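PDB 2B1X: naphthalene dioxygenase large subunit from Rhodococcus sp., which belongs to the Rieske non-haem iron oxygenases and houses a [2Fe-2S] cluster and a mononuclear iron site in separate domains. Local coordinates for residues A207-M218 with D418-F427; D168-Y176 with I243-I253. One frame throughout, in Å; residues are numbered along the deposited sequence.

Contact 1: A207-M218 with D418-F427; sequences ADNFVGDAYHTM and DYAEANQRNF. With FE (Fe (III) ion), chain G.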
loop_
_atom_site.group_PDB
_atom_site.type_symbol
_atom_site.label_atom_id
_atom_site.label_comp_id
_atom_site.label_asym_id
_atom_site.label_seq_id
_atom_site.Cartn_x
_atom_site.Cartn_y
_atom_site.Cartn_z
ATOM N N ALA A 207 -19.842 -4.749 15.459
ATOM C CA ALA A 207 -20.550 -5.696 16.303
ATOM C C ALA A 207 -21.104 -5.040 17.599
ATOM O O ALA A 207 -22.283 -5.257 17.976
ATOM C CB ALA A 207 -19.625 -6.876 16.605
ATOM N N ASP A 208 -20.276 -4.210 18.238
ATOM C CA ASP A 208 -20.613 -3.429 19.457
ATOM C C ASP A 208 -21.815 -2.499 19.216
ATOM O O ASP A 208 -22.730 -2.370 20.054
ATOM C CB ASP A 208 -19.361 -2.584 19.849
ATOM C CG ASP A 208 -19.595 -1.622 21.018
ATOM O OD1 ASP A 208 -19.831 -0.383 20.795
ATOM O OD2 ASP A 208 -19.541 -2.003 22.212
ATOM N N ASN A 209 -21.813 -1.852 18.057
ATOM C CA ASN A 209 -22.858 -0.924 17.686
ATOM C C ASN A 209 -24.223 -1.602 17.529
ATOM O O ASN A 209 -25.231 -1.135 18.099
ATOM C CB ASN A 209 -22.438 -0.158 16.422
ATOM C CG ASN A 209 -23.495 0.826 15.956
ATOM O OD1 ASN A 209 -24.494 0.418 15.425
ATOM N ND2 ASN A 209 -23.275 2.122 16.174
ATOM N N PHE A 210 -24.264 -2.705 16.783
ATOM C CA PHE A 210 -25.524 -3.380 16.522
ATOM C C PHE A 210 -25.984 -4.236 17.694
ATOM O O PHE A 210 -27.156 -4.450 17.791
ATOM C CB PHE A 210 -25.504 -4.226 15.216
ATOM C CG PHE A 210 -25.876 -3.453 13.985
ATOM C CD1 PHE A 210 -25.001 -2.508 13.449
ATOM C CD2 PHE A 210 -27.131 -3.622 13.389
ATOM C CE1 PHE A 210 -25.331 -1.772 12.299
ATOM C CE2 PHE A 210 -27.508 -2.859 12.238
ATOM C CZ PHE A 210 -26.601 -1.921 11.700
ATOM N N VAL A 211 -25.080 -4.746 18.553
ATOM C CA VAL A 211 -25.514 -5.610 19.677
ATOM C C VAL A 211 -26.444 -4.847 20.679
ATOM O O VAL A 211 -27.378 -5.421 21.276
ATOM C CB VAL A 211 -24.308 -6.407 20.381
ATOM C CG1 VAL A 211 -23.466 -5.508 21.337
ATOM C CG2 VAL A 211 -24.810 -7.699 21.121
ATOM N N GLY A 212 -26.243 -3.540 20.814
ATOM C CA GLY A 212 -26.889 -2.837 21.905
ATOM C C GLY A 212 -27.150 -1.360 21.729
ATOM O O GLY A 212 -27.862 -0.782 22.529
ATOM N N ASP A 213 -26.646 -0.755 20.661
ATOM C CA ASP A 213 -26.535 0.720 20.653
ATOM C C ASP A 213 -27.598 1.454 19.834
ATOM O O ASP A 213 -27.489 1.550 18.602
ATOM C CB ASP A 213 -25.116 1.102 20.167
ATOM C CG ASP A 213 -24.735 2.549 20.516
ATOM O OD1 ASP A 213 -25.561 3.477 20.453
ATOM O OD2 ASP A 213 -23.598 2.839 20.857
ATOM N N ALA A 214 -28.629 1.945 20.515
ATOM C CA ALA A 214 -29.576 2.872 19.943
ATOM C C ALA A 214 -29.159 4.310 20.256
ATOM O O ALA A 214 -29.446 5.226 19.483
ATOM C CB ALA A 214 -30.955 2.595 20.509
ATOM N N TYR A 215 -28.500 4.477 21.407
ATOM C CA TYR A 215 -27.996 5.773 21.935
ATOM C C TYR A 215 -27.356 6.669 20.878
ATOM O O TYR A 215 -27.629 7.877 20.873
ATOM C CB TYR A 215 -26.966 5.503 23.044
ATOM C CG TYR A 215 -26.453 6.705 23.838
ATOM C CD1 TYR A 215 -27.273 7.818 24.138
ATOM C CD2 TYR A 215 -25.137 6.719 24.293
ATOM C CE1 TYR A 215 -26.759 8.906 24.884
ATOM C CE2 TYR A 215 -24.632 7.789 25.014
ATOM C CZ TYR A 215 -25.428 8.856 25.321
ATOM O OH TYR A 215 -24.870 9.889 26.053
ATOM N N HIS A 216 -26.562 6.075 19.974
ATOM C CA HIS A 216 -25.828 6.812 18.907
ATOM C C HIS A 216 -26.700 7.509 17.868
ATOM O O HIS A 216 -26.279 8.454 17.222
ATOM C CB HIS A 216 -24.761 5.921 18.213
ATOM C CG HIS A 216 -25.299 5.034 17.127
ATOM N ND1 HIS A 216 -26.101 3.938 17.387
ATOM C CD2 HIS A 216 -25.177 5.096 15.775
ATOM C CE1 HIS A 216 -26.430 3.359 16.242
ATOM N NE2 HIS A 216 -25.880 4.036 15.250
ATOM N N THR A 217 -27.919 7.040 17.715
ATOM C CA THR A 217 -28.850 7.627 16.746
ATOM C C THR A 217 -28.908 9.148 16.856
ATOM O O THR A 217 -28.714 9.815 15.856
ATOM C CB THR A 217 -30.246 7.051 16.935
ATOM O OG1 THR A 217 -30.225 5.652 16.675
ATOM C CG2 THR A 217 -31.214 7.603 15.869
ATOM N N MET A 218 -29.085 9.694 18.075
ATOM C CA MET A 218 -29.318 11.155 18.231
ATOM C C MET A 218 -28.168 12.037 17.685
ATOM O O MET A 218 -28.422 13.089 17.105
ATOM C CB MET A 218 -29.653 11.540 19.675
ATOM C CG MET A 218 -30.800 10.747 20.342
ATOM S SD MET A 218 -30.994 11.323 22.125
ATOM C CE MET A 218 -29.773 10.245 22.933
ATOM N N ASP A 418 -34.180 0.547 25.911
ATOM C CA ASP A 418 -33.058 0.225 25.018
ATOM C C ASP A 418 -31.942 1.299 25.012
ATOM O O ASP A 418 -31.114 1.346 24.100
ATOM C CB ASP A 418 -33.572 -0.117 23.605
ATOM C CG ASP A 418 -32.553 -0.901 22.766
ATOM O OD1 ASP A 418 -31.633 -1.565 23.329
ATOM O OD2 ASP A 418 -32.563 -0.863 21.511
ATOM N N TYR A 419 -31.916 2.162 26.024
ATOM C CA TYR A 419 -30.717 2.919 26.333
ATOM C C TYR A 419 -30.000 2.159 27.462
ATOM O O TYR A 419 -30.265 2.376 28.629
ATOM C CB TYR A 419 -31.023 4.372 26.783
ATOM C CG TYR A 419 -31.397 5.323 25.668
ATOM C CD1 TYR A 419 -32.315 6.351 25.903
ATOM C CD2 TYR A 419 -30.870 5.176 24.362
ATOM C CE1 TYR A 419 -32.695 7.241 24.867
ATOM C CE2 TYR A 419 -31.241 6.049 23.321
ATOM C CZ TYR A 419 -32.166 7.087 23.589
ATOM O OH TYR A 419 -32.566 7.968 22.594
ATOM N N ALA A 420 -29.147 1.227 27.092
ATOM C CA ALA A 420 -28.356 0.485 28.068
ATOM C C ALA A 420 -27.114 -0.004 27.350
ATOM O O ALA A 420 -27.041 0.086 26.122
ATOM C CB ALA A 420 -29.138 -0.682 28.658
ATOM N N GLU A 421 -26.135 -0.475 28.117
ATOM C CA GLU A 421 -24.905 -1.032 27.558
ATOM C C GLU A 421 -24.632 -2.432 28.115
ATOM O O GLU A 421 -23.485 -2.955 28.039
ATOM C CB GLU A 421 -23.719 -0.071 27.747
ATOM C CG GLU A 421 -23.788 1.127 26.803
ATOM C CD GLU A 421 -22.866 2.289 27.154
ATOM O OE1 GLU A 421 -22.556 2.481 28.351
ATOM O OE2 GLU A 421 -22.471 3.033 26.209
ATOM N N ALA A 422 -25.684 -3.056 28.650
ATOM C CA ALA A 422 -25.607 -4.441 29.144
ATOM C C ALA A 422 -25.283 -5.450 28.025
ATOM O O ALA A 422 -24.473 -6.387 28.218
ATOM C CB ALA A 422 -26.889 -4.840 29.889
ATOM N N ASN A 423 -25.876 -5.252 26.853
ATOM C CA ASN A 423 -25.565 -6.100 25.690
ATOM C C ASN A 423 -24.113 -6.019 25.236
ATOM O O ASN A 423 -23.486 -7.063 25.008
ATOM C CB ASN A 423 -26.496 -5.809 24.520
ATOM C CG ASN A 423 -27.909 -6.223 24.802
ATOM O OD1 ASN A 423 -28.214 -6.774 25.895
ATOM N ND2 ASN A 423 -28.819 -5.971 23.816
ATOM N N GLN A 424 -23.578 -4.809 25.118
ATOM C CA GLN A 424 -22.157 -4.628 24.740
ATOM C C GLN A 424 -21.212 -5.269 25.769
ATOM O O GLN A 424 -20.194 -5.866 25.411
ATOM C CB GLN A 424 -21.807 -3.142 24.571
ATOM C CG GLN A 424 -22.603 -2.388 23.463
ATOM C CD GLN A 424 -23.952 -1.777 23.905
ATOM O OE1 GLN A 424 -24.729 -2.401 24.625
ATOM N NE2 GLN A 424 -24.224 -0.558 23.442
ATOM N N ARG A 425 -21.593 -5.170 27.050
ATOM C CA ARG A 425 -20.800 -5.744 28.128
ATOM C C ARG A 425 -20.762 -7.269 28.074
ATOM O O ARG A 425 -19.720 -7.867 28.304
ATOM C CB ARG A 425 -21.374 -5.306 29.475
ATOM C CG ARG A 425 -20.911 -3.867 29.879
ATOM C CD ARG A 425 -20.961 -3.657 31.383
ATOM N NE ARG A 425 -22.336 -3.547 31.687
ATOM C CZ ARG A 425 -23.037 -4.262 32.544
ATOM N NH1 ARG A 425 -22.512 -5.195 33.341
ATOM N NH2 ARG A 425 -24.318 -3.988 32.606
ATOM N N ASN A 426 -21.929 -7.872 27.837
ATOM C CA ASN A 426 -22.075 -9.313 27.629
ATOM C C ASN A 426 -21.291 -9.807 26.411
ATOM O O ASN A 426 -20.720 -10.882 26.422
ATOM C CB ASN A 426 -23.570 -9.633 27.457
ATOM C CG ASN A 426 -23.853 -11.112 27.245
ATOM O OD1 ASN A 426 -23.566 -11.939 28.098
ATOM N ND2 ASN A 426 -24.452 -11.444 26.107
ATOM N N PHE A 427 -21.276 -9.017 25.349
ATOM C CA PHE A 427 -20.570 -9.402 24.137
ATOM C C PHE A 427 -19.065 -9.439 24.455
ATOM O O PHE A 427 -18.376 -10.405 24.140
ATOM C CB PHE A 427 -20.906 -8.389 23.029
ATOM C CG PHE A 427 -20.118 -8.575 21.757
ATOM C CD1 PHE A 427 -20.686 -9.230 20.680
ATOM C CD2 PHE A 427 -18.834 -8.037 21.632
ATOM C CE1 PHE A 427 -19.985 -9.388 19.481
ATOM C CE2 PHE A 427 -18.113 -8.207 20.433
ATOM C CZ PHE A 427 -18.724 -8.867 19.351
HETATM FE FE FE G . -25.912 3.877 13.157
HETATM O O HOH W 1 -19.589 -4.761 22.483
HETATM O O HOH W 2 -22.099 0.985 21.983
HETATM O O HOH W 3 -25.424 1.653 13.251
HETATM O O HOH W 4 -28.509 2.246 23.495
HETATM O O HOH W 5 -24.182 3.294 23.946
HETATM O O HOH W 6 -27.972 3.066 13.196
#
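Asn423 ND2 is held by two carbonyls. Asn423 ND2 donates to Val211 O at 3.0 Å, with an N-H...O angle of 153°, and probably also to Leu251 O. The donor stands somewhat out of the Val211 carbonyl plane. This ties the last turn of helix 204-212 to the first turn of helix 422-436. Gln424 bends at chi2 (88°), which lays its amide against the backbone of Gly212. Gln424 NE2 donates to water 2 at 3.0 Å. The same water bridges Asp208 OD1 and Asp213 OD2. Asp208 OD2 bonds Tyr395 OH, and OD1 pairs with Arg91 of the second subunit. Phe427 CZ meets Ala207 CB at 3.5 Å. At the other end, the Tyr419 ring edge lies beside Ala214 C.

Segment 207-218 also supplies one iron ligand. His216 NE2 binds iron at 2.1 Å, alongside His221 and Asp372. Asp213 OD1 accepts from His216 N and ND1, which fixes the imidazole. Asp213 OD2 bonds His111 of the second subunit, which probably links this iron to the cluster of that subunit, as in related oxygenases.

The axes of the short segments 207-212 and 422-427 make an angle of 131° between their N-to-C directions and approach to 8.2 Å. Val211 and Phe427 rest on strand 293-298, and Gln424 on strand 240-244.

Contact 2: D168-Y176 with I243-I253; sequences DYLGDLKFY and IHTGHGHGLGI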
loop_
_atom_site.group_PDB
_atom_site.type_symbol
_atom_site.label_atom_id
_atom_site.label_comp_id
_atom_site.label_asym_id
_atom_site.label_seq_id
_atom_site.Cartn_x
_atom_site.Cartn_y
_atom_site.Cartn_z
ATOM N N ASP A 168 -27.180 -25.175 20.331
ATOM C CA ASP A 168 -26.739 -24.840 21.694
ATOM C C ASP A 168 -26.050 -23.456 21.736
ATOM O O ASP A 168 -26.253 -22.655 22.659
ATOM C CB ASP A 168 -25.803 -25.929 22.231
ATOM C CG ASP A 168 -26.563 -27.205 22.676
ATOM O OD1 ASP A 168 -27.806 -27.249 22.624
ATOM O OD2 ASP A 168 -25.975 -28.218 23.081
ATOM N N TYR A 169 -25.243 -23.185 20.715
ATOM C CA TYR A 169 -24.521 -21.916 20.623
ATOM C C TYR A 169 -25.466 -20.717 20.511
ATOM O O TYR A 169 -25.245 -19.663 21.134
ATOM C CB TYR A 169 -23.581 -21.978 19.427
ATOM C CG TYR A 169 -22.736 -20.748 19.171
ATOM C CD1 TYR A 169 -21.571 -20.525 19.883
ATOM C CD2 TYR A 169 -23.097 -19.833 18.197
ATOM C CE1 TYR A 169 -20.768 -19.390 19.625
ATOM C CE2 TYR A 169 -22.308 -18.701 17.938
ATOM C CZ TYR A 169 -21.143 -18.502 18.651
ATOM O OH TYR A 169 -20.338 -17.409 18.385
ATOM N N LEU A 170 -26.516 -20.869 19.718
ATOM C CA LEU A 170 -27.499 -19.815 19.579
ATOM C C LEU A 170 -28.337 -19.753 20.865
ATOM O O LEU A 170 -28.630 -18.654 21.392
ATOM C CB LEU A 170 -28.349 -20.041 18.328
ATOM C CG LEU A 170 -27.542 -20.007 17.007
ATOM C CD1 LEU A 170 -28.464 -20.393 15.868
ATOM C CD2 LEU A 170 -26.847 -18.660 16.726
ATOM N N GLY A 171 -28.674 -20.936 21.402
ATOM C CA GLY A 171 -29.411 -21.001 22.651
ATOM C C GLY A 171 -30.691 -20.187 22.623
ATOM O O GLY A 171 -31.505 -20.308 21.693
ATOM N N ASP A 172 -30.873 -19.346 23.646
ATOM C CA ASP A 172 -32.095 -18.579 23.814
ATOM C C ASP A 172 -32.300 -17.540 22.707
ATOM O O ASP A 172 -33.417 -17.067 22.491
ATOM C CB ASP A 172 -32.087 -17.885 25.174
ATOM C CG ASP A 172 -32.392 -18.842 26.335
ATOM O OD1 ASP A 172 -32.908 -19.955 26.115
ATOM O OD2 ASP A 172 -32.141 -18.545 27.526
ATOM N N LEU A 173 -31.218 -17.184 22.013
ATOM C CA LEU A 173 -31.320 -16.286 20.873
ATOM C C LEU A 173 -32.250 -16.806 19.779
ATOM O O LEU A 173 -32.869 -16.010 19.073
ATOM C CB LEU A 173 -29.945 -15.992 20.295
ATOM C CG LEU A 173 -29.558 -14.607 19.787
ATOM C CD1 LEU A 173 -29.179 -14.659 18.314
ATOM C CD2 LEU A 173 -30.511 -13.447 20.097
ATOM N N LYS A 174 -32.391 -18.131 19.669
ATOM C CA LYS A 174 -33.270 -18.726 18.656
ATOM C C LYS A 174 -34.695 -18.161 18.678
ATOM O O LYS A 174 -35.292 -17.941 17.618
ATOM C CB LYS A 174 -33.273 -20.260 18.744
ATOM C CG LYS A 174 -31.877 -20.860 18.422
ATOM C CD LYS A 174 -31.920 -22.369 18.115
ATOM C CE LYS A 174 -32.418 -23.213 19.299
ATOM N NZ LYS A 174 -31.643 -22.884 20.543
ATOM N N PHE A 175 -35.228 -17.920 19.877
ATOM C CA PHE A 175 -36.556 -17.315 20.081
ATOM C C PHE A 175 -36.741 -16.000 19.303
ATOM O O PHE A 175 -37.791 -15.756 18.719
ATOM C CB PHE A 175 -36.769 -17.072 21.581
ATOM C CG PHE A 175 -38.088 -16.411 21.932
ATOM C CD1 PHE A 175 -38.223 -15.027 21.902
ATOM C CD2 PHE A 175 -39.177 -17.174 22.336
ATOM C CE1 PHE A 175 -39.434 -14.430 22.235
ATOM C CE2 PHE A 175 -40.380 -16.583 22.681
ATOM C CZ PHE A 175 -40.515 -15.209 22.625
ATOM N N TYR A 176 -35.691 -15.191 19.274
ATOM C CA TYR A 176 -35.705 -13.874 18.636
ATOM C C TYR A 176 -35.345 -13.962 17.164
ATOM O O TYR A 176 -35.920 -13.255 16.356
ATOM C CB TYR A 176 -34.751 -12.925 19.380
ATOM C CG TYR A 176 -35.164 -12.762 20.819
ATOM C CD1 TYR A 176 -34.510 -13.460 21.842
ATOM C CD2 TYR A 176 -36.251 -11.947 21.162
ATOM C CE1 TYR A 176 -34.920 -13.335 23.190
ATOM C CE2 TYR A 176 -36.660 -11.819 22.482
ATOM C CZ TYR A 176 -35.996 -12.502 23.501
ATOM O OH TYR A 176 -36.444 -12.383 24.828
ATOM N N ILE A 243 -31.947 -6.878 25.379
ATOM C CA ILE A 243 -31.949 -8.309 25.740
ATOM C C ILE A 243 -30.645 -9.018 25.413
ATOM O O ILE A 243 -30.095 -8.865 24.320
ATOM C CB ILE A 243 -33.080 -9.069 24.987
ATOM C CG1 ILE A 243 -34.464 -8.454 25.270
ATOM C CG2 ILE A 243 -33.005 -10.599 25.258
ATOM C CD1 ILE A 243 -35.315 -8.334 23.999
ATOM N N HIS A 244 -30.133 -9.807 26.348
ATOM C CA HIS A 244 -28.976 -10.600 25.986
ATOM C C HIS A 244 -29.119 -12.004 26.476
ATOM O O HIS A 244 -29.928 -12.307 27.344
ATOM C CB HIS A 244 -27.649 -9.978 26.424
ATOM C CG HIS A 244 -27.356 -10.112 27.880
ATOM N ND1 HIS A 244 -27.717 -9.156 28.808
ATOM C CD2 HIS A 244 -26.716 -11.082 28.571
ATOM C CE1 HIS A 244 -27.299 -9.529 30.001
ATOM N NE2 HIS A 244 -26.682 -10.692 29.886
ATOM N N THR A 245 -28.242 -12.820 25.941
ATOM C CA THR A 245 -28.330 -14.259 26.014
ATOM C C THR A 245 -26.903 -14.740 26.370
ATOM O O THR A 245 -26.003 -13.919 26.452
ATOM C CB THR A 245 -28.804 -14.595 24.591
ATOM O OG1 THR A 245 -30.147 -15.062 24.635
ATOM C CG2 THR A 245 -27.940 -15.570 23.823
ATOM N N GLY A 246 -26.693 -16.034 26.604
ATOM C CA GLY A 246 -25.341 -16.552 26.757
ATOM C C GLY A 246 -24.595 -16.503 25.416
ATOM O O GLY A 246 -25.180 -16.132 24.408
ATOM N N HIS A 247 -23.316 -16.867 25.407
ATOM C CA HIS A 247 -22.462 -16.801 24.181
ATOM C C HIS A 247 -22.358 -15.412 23.511
ATOM O O HIS A 247 -22.177 -15.298 22.270
ATOM C CB HIS A 247 -22.858 -17.845 23.124
ATOM C CG HIS A 247 -23.070 -19.217 23.676
ATOM N ND1 HIS A 247 -22.036 -20.099 23.882
ATOM C CD2 HIS A 247 -24.190 -19.866 24.048
ATOM C CE1 HIS A 247 -22.508 -21.234 24.364
ATOM N NE2 HIS A 247 -23.816 -21.118 24.474
ATOM N N GLY A 248 -22.433 -14.357 24.316
ATOM C CA GLY A 248 -22.163 -13.028 23.788
ATOM C C GLY A 248 -23.262 -12.409 22.944
ATOM O O GLY A 248 -23.089 -11.270 22.485
ATOM N N HIS A 249 -24.394 -13.102 22.761
ATOM C CA HIS A 249 -25.432 -12.599 21.842
ATOM C C HIS A 249 -26.335 -11.576 22.517
ATOM O O HIS A 249 -26.646 -11.693 23.712
ATOM C CB HIS A 249 -26.327 -13.703 21.295
ATOM C CG HIS A 249 -25.617 -14.908 20.770
ATOM N ND1 HIS A 249 -24.647 -14.840 19.796
ATOM C CD2 HIS A 249 -25.783 -16.225 21.045
ATOM C CE1 HIS A 249 -24.238 -16.061 19.498
ATOM N NE2 HIS A 249 -24.900 -16.919 20.251
ATOM N N GLY A 250 -26.790 -10.578 21.748
ATOM C CA GLY A 250 -27.780 -9.662 22.287
ATOM C C GLY A 250 -28.479 -8.900 21.180
ATOM O O GLY A 250 -27.983 -8.845 20.041
ATOM N N LEU A 251 -29.566 -8.241 21.552
ATOM C CA LEU A 251 -30.387 -7.446 20.635
ATOM C C LEU A 251 -31.193 -6.394 21.383
ATOM O O LEU A 251 -31.339 -6.457 22.603
ATOM C CB LEU A 251 -31.383 -8.329 19.893
ATOM C CG LEU A 251 -32.532 -9.004 20.636
ATOM C CD1 LEU A 251 -33.699 -9.271 19.664
ATOM C CD2 LEU A 251 -32.097 -10.302 21.331
ATOM N N GLY A 252 -31.731 -5.440 20.633
ATOM C CA GLY A 252 -32.716 -4.507 21.177
ATOM C C GLY A 252 -33.922 -4.452 20.276
ATOM O O GLY A 252 -33.795 -4.644 19.080
ATOM N N ILE A 253 -35.093 -4.206 20.876
ATOM C CA ILE A 253 -36.346 -4.084 20.156
ATOM C C ILE A 253 -36.993 -2.765 20.580
ATOM O O ILE A 253 -37.190 -2.521 21.790
ATOM C CB ILE A 253 -37.282 -5.284 20.500
ATOM C CG1 ILE A 253 -36.534 -6.612 20.329
ATOM C CG2 ILE A 253 -38.599 -5.216 19.654
ATOM C CD1 ILE A 253 -37.343 -7.876 20.634
#
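Tyr169 meets His247 and His249 where helix 166-170 reaches the end of a beta hairpin. The hairpin joins strands 240-244 and 250-254 through a type I' turn, Gly246 to His249. It belongs to the large antiparallel sheet of the catalytic domain, whose family is grouped with the Bet v 1-like folds. Segment 168-176 lies across one face of it.

The buried part is tightly packed. His249 NE2 donates to Tyr169 O at 2.9 Å. The carbonyl oxygen lies in the imidazole plane, while the nitrogen sits above the carbonyl plane (39°). The same edge of His249 faces the Tyr169 ring in a T-shaped pair, with the planes at 81°. Tyr169 CG is anti to its own N (chi1 -180°), and this sets the phenol beside the imidazole. Tyr169 OH and His249 ND1 are both taken up by the backbone of Phe299. Next along, Leu173 CG sits on His249 CB at 3.7 Å. Leu173 CD2 meets Leu251 CD2, also at 3.7 Å. Leu251 CD2 lies over one face of the Tyr176 ring, 4.3 Å from its centroid, as a CH-pi contact. The far end of Tyr176 touches Ile243 CG2, and its hydroxyl bonds Pro411 O and Trp408 NE1.

The side toward solvent is looser. Asp168 and Asp172 are exposed. His247 is only partly covered. Its ring face receives Tyr169 CA, 4.1 Å from the ring centroid, but its plane meets the Tyr169 ring obliquely. At the border of the packed part, the exposed Asp172 rests its CB 3.5 Å from OG1 of the buried Thr245.

In the fold
Contacts 1 and 2 lie on the two sides of the hairpin formed by strands 240-244 and 250-254. Their centres are 14 Å apart. The side chains of Leu251, Thr245 and Ile243 touch segment 168-176, while His244 packs on helix 422-436. The probable bond from Asn423 ND2 to Leu251 O, 2.8 Å long, joins the contacts directly. A second probable hydrogen bond runs from Asn426 ND2 to Thr245 O at 2.9 Å. Along the chain the four segments alternate. Contact 1 holds the iron ligand His216 and reaches the second subunit. Contact 2 has none of the iron ligands and touches no other chain.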